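Local coordinates for protein titin (Homo sapiens, PDB 2J8H) that is a giant elastic protein of muscle, whose A-band region includes this rigid tandem of immunoglobulin domains, at residues A[152-156]-A[157-161]. Numbering follows the deposited sequence.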
ATOM      1  N   GLN A 152     -24.438 -27.809 -11.025  1.00 41.91           N
ATOM      2  CA  GLN A 152     -24.096 -27.952  -9.616  1.00 42.49           C
ATOM      3  C   GLN A 152     -23.173 -26.820  -9.223  1.00 42.87           C
ATOM      4  O   GLN A 152     -22.148 -26.601  -9.872  1.00 42.86           O
ATOM      5  CB  GLN A 152     -23.425 -29.302  -9.322  1.00 42.66           C
ATOM      6  CG  GLN A 152     -23.023 -29.500  -7.861  1.00 41.60           C
ATOM      7  CD  GLN A 152     -24.190 -29.566  -6.924  1.00 43.77           C
ATOM      8  OE1 GLN A 152     -25.177 -30.270  -7.181  1.00 41.77           O
ATOM      9  NE2 GLN A 152     -24.085 -28.870  -5.799  1.00 42.80           N
ATOM     10  N   VAL A 153     -23.533 -26.098  -8.165  1.00 42.80           N
ATOM     11  CA  VAL A 153     -22.628 -25.107  -7.593  1.00 43.94           C
ATOM     12  C   VAL A 153     -21.880 -25.668  -6.379  1.00 43.69           C
ATOM     13  O   VAL A 153     -22.488 -26.198  -5.458  1.00 43.19           O
ATOM     14  CB  VAL A 153     -23.386 -23.843  -7.166  1.00 44.14           C
ATOM     15  CG1 VAL A 153     -22.428 -22.864  -6.513  1.00 43.99           C
ATOM     16  CG2 VAL A 153     -24.053 -23.213  -8.381  1.00 46.28           C
ATOM     17  N   ILE A 154     -20.559 -25.518  -6.380  1.00 43.91           N
ATOM     18  CA  ILE A 154     -19.731 -25.867  -5.232  1.00 44.51           C
ATOM     19  C   ILE A 154     -19.234 -24.560  -4.630  1.00 44.65           C
ATOM     20  O   ILE A 154     -18.786 -23.686  -5.347  1.00 43.38           O
ATOM     21  CB  ILE A 154     -18.541 -26.729  -5.653  1.00 44.48           C
ATOM     22  CG1 ILE A 154     -19.037 -28.094  -6.139  1.00 45.20           C
ATOM     23  CG2 ILE A 154     -17.532 -26.868  -4.514  1.00 44.66           C
ATOM     24  CD1 ILE A 154     -17.951 -29.004  -6.719  1.00 45.16           C
ATOM     25  N   VAL A 155     -19.371 -24.405  -3.323  1.00 45.39           N
ATOM     26  CA  VAL A 155     -18.719 -23.304  -2.614  1.00 47.08           C
ATOM     27  C   VAL A 155     -17.923 -23.856  -1.434  1.00 48.02           C
ATOM     28  O   VAL A 155     -18.449 -24.592  -0.601  1.00 46.89           O
ATOM     29  CB  VAL A 155     -19.730 -22.273  -2.096  1.00 47.63           C
ATOM     30  CG1 VAL A 155     -19.001 -21.065  -1.534  1.00 47.38           C
ATOM     31  CG2 VAL A 155     -20.696 -21.851  -3.204  1.00 48.40           C
ATOM     32  N   THR A 156     -16.643 -23.523  -1.396  1.00 48.61           N
ATOM     33  CA  THR A 156     -15.787 -23.915  -0.295  1.00 49.58           C
ATOM     34  C   THR A 156     -15.331 -22.647   0.413  1.00 50.39           C
ATOM     35  O   THR A 156     -15.851 -21.557   0.127  1.00 50.23           O
ATOM     36  CB  THR A 156     -14.584 -24.714  -0.783  1.00 49.88           C
ATOM     37  OG1 THR A 156     -13.604 -23.818  -1.312  1.00 48.90           O
ATOM     38  CG2 THR A 156     -15.013 -25.742  -1.853  1.00 49.77           C
ATOM     39  N   ARG A 157     -14.377 -22.788   1.335  1.00 50.84           N
ATOM     40  CA  ARG A 157     -13.832 -21.623   2.034  1.00 52.18           C
ATOM     41  C   ARG A 157     -13.067 -20.665   1.103  1.00 51.56           C
ATOM     42  O   ARG A 157     -12.944 -19.480   1.407  1.00 52.10           O
ATOM     43  CB  ARG A 157     -12.916 -22.061   3.182  1.00 52.28           C
ATOM     44  CG  ARG A 157     -13.649 -22.868   4.286  1.00 55.47           C
ATOM     45  CD  ARG A 157     -12.689 -23.269   5.425  1.00 58.21           C
ATOM     46  NE  ARG A 157     -11.551 -24.058   4.929  1.00 63.09           N
ATOM     47  CZ  ARG A 157     -11.258 -25.308   5.292  1.00 65.38           C
ATOM     48  NH1 ARG A 157     -11.993 -25.971   6.190  1.00 66.25           N
ATOM     49  NH2 ARG A 157     -10.193 -25.903   4.753  1.00 66.21           N
ATOM     50  N   SER A 158     -12.558 -21.172  -0.018  1.00 51.00           N
ATOM     51  CA  SER A 158     -11.637 -20.395  -0.869  1.00 50.35           C
ATOM     52  C   SER A 158     -11.994 -20.288  -2.350  1.00 49.25           C
ATOM     53  O   SER A 158     -11.410 -19.481  -3.082  1.00 48.10           O
ATOM     54  CB  SER A 158     -10.215 -20.951  -0.707  1.00 51.20           C
ATOM     55  OG  SER A 158     -10.184 -22.317  -1.058  1.00 54.23           O
ATOM     56  N   PHE A 159     -12.951 -21.084  -2.806  1.00 48.27           N
ATOM     57  CA  PHE A 159     -13.343 -21.039  -4.204  1.00 47.75           C
ATOM     58  C   PHE A 159     -14.770 -21.494  -4.392  1.00 46.70           C
ATOM     59  O   PHE A 159     -15.377 -22.119  -3.490  1.00 44.36           O
ATOM     60  CB  PHE A 159     -12.382 -21.878  -5.057  1.00 48.90           C
ATOM     61  CG  PHE A 159     -12.565 -23.343  -4.919  1.00 48.56           C
ATOM     62  CD1 PHE A 159     -13.526 -23.999  -5.656  1.00 50.09           C
ATOM     63  CD2 PHE A 159     -11.773 -24.076  -4.059  1.00 51.00           C
ATOM     64  CE1 PHE A 159     -13.724 -25.369  -5.529  1.00 50.46           C
ATOM     65  CE2 PHE A 159     -11.930 -25.446  -3.941  1.00 49.23           C
ATOM     66  CZ  PHE A 159     -12.918 -26.095  -4.680  1.00 50.88           C
ATOM     67  N   THR A 160     -15.305 -21.157  -5.554  1.00 45.56           N
ATOM     68  CA  THR A 160     -16.611 -21.642  -5.972  1.00 45.59           C
ATOM     69  C   THR A 160     -16.456 -22.161  -7.397  1.00 45.93           C
ATOM     70  O   THR A 160     -15.697 -21.592  -8.205  1.00 46.39           O
ATOM     71  CB  THR A 160     -17.675 -20.546  -5.915  1.00 45.39           C
ATOM     72  OG1 THR A 160     -18.910 -21.079  -6.355  1.00 45.20           O
ATOM     73  CG2 THR A 160     -17.330 -19.343  -6.826  1.00 45.78           C
ATOM     74  N   SER A 161     -17.085 -23.287  -7.668  1.00 45.09           N
ATOM     75  CA  SER A 161     -17.112 -23.859  -9.004  1.00 45.33           C
ATOM     76  C   SER A 161     -18.540 -24.014  -9.480  1.00 44.83           C
ATOM     77  O   SER A 161     -19.416 -24.488  -8.746  1.00 44.58           O
ATOM     78  CB  SER A 161     -16.471 -25.239  -9.022  1.00 44.87           C
ATOM     79  OG  SER A 161     -15.168 -25.146  -8.526  1.00 48.95           O
TER
HETATM   80  O   HOH W   1     -11.280 -24.900   0.619  1.00 70.03           O
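Thr-156 and Phe-159 close the turn of a β-hairpin and illustrate how one hydroxyl can organise a reversal of the chain. Where the strands give way to the turn, Thr-156 N gives a nearly straight bond to Phe-159 O (2.8 Å). The Thr-156 hydroxyl, placed between its own backbone N and carbonyl carbon (chi1 79°), faces into the loop and accepts the amide hydrogens of Ser-158 (3.1 Å, N to OG1) and, less straight, of Phe-159. A water joins this OG1 to Ser-158 OG. The same rotamer sets CG2 over a face of the Phe-159 ring, a CH-pi contact 3.9 Å from the centroid, while OG1 lies over the ring's rim near CD2. Lys-125 makes a cation-pi contact with that ring.

Away from the turn, Ile-154 is paired through both its backbone polar atoms. Its N donates to Ser-161 O (2.8 Å) in a nearly straight bond (176°); its O accepts two donors, one from each face of its own carbonyl plane, Ser-161 N (2.9 Å) and the Thr-160 hydroxyl (2.8 Å, OG1 to O). With OG1 anti to the backbone N (chi1 179°), the Thr-160 hydroxyl reaches Ile-154 O, while Val-155, its partner in a non-hydrogen-bonded pair, sets CG2 alongside it. That hydroxyl is also hydrogen-bonded to Trp-138 NE1, linking the hairpin to strand 135-140 of the opposing sheet in the immunoglobulin sandwich.

An alanine in place of Thr-156 lacks OG1 and CG2 and would probably leave the Ser-158 and Phe-159 amides without their shared acceptor and the ring without its CH-pi partner. The chemistry is consistent with a turn whose shape is stabilised by a side-chain oxygen accepting two backbone amides, and a hairpin tied to the domain interior through a buried threonine hydroxyl.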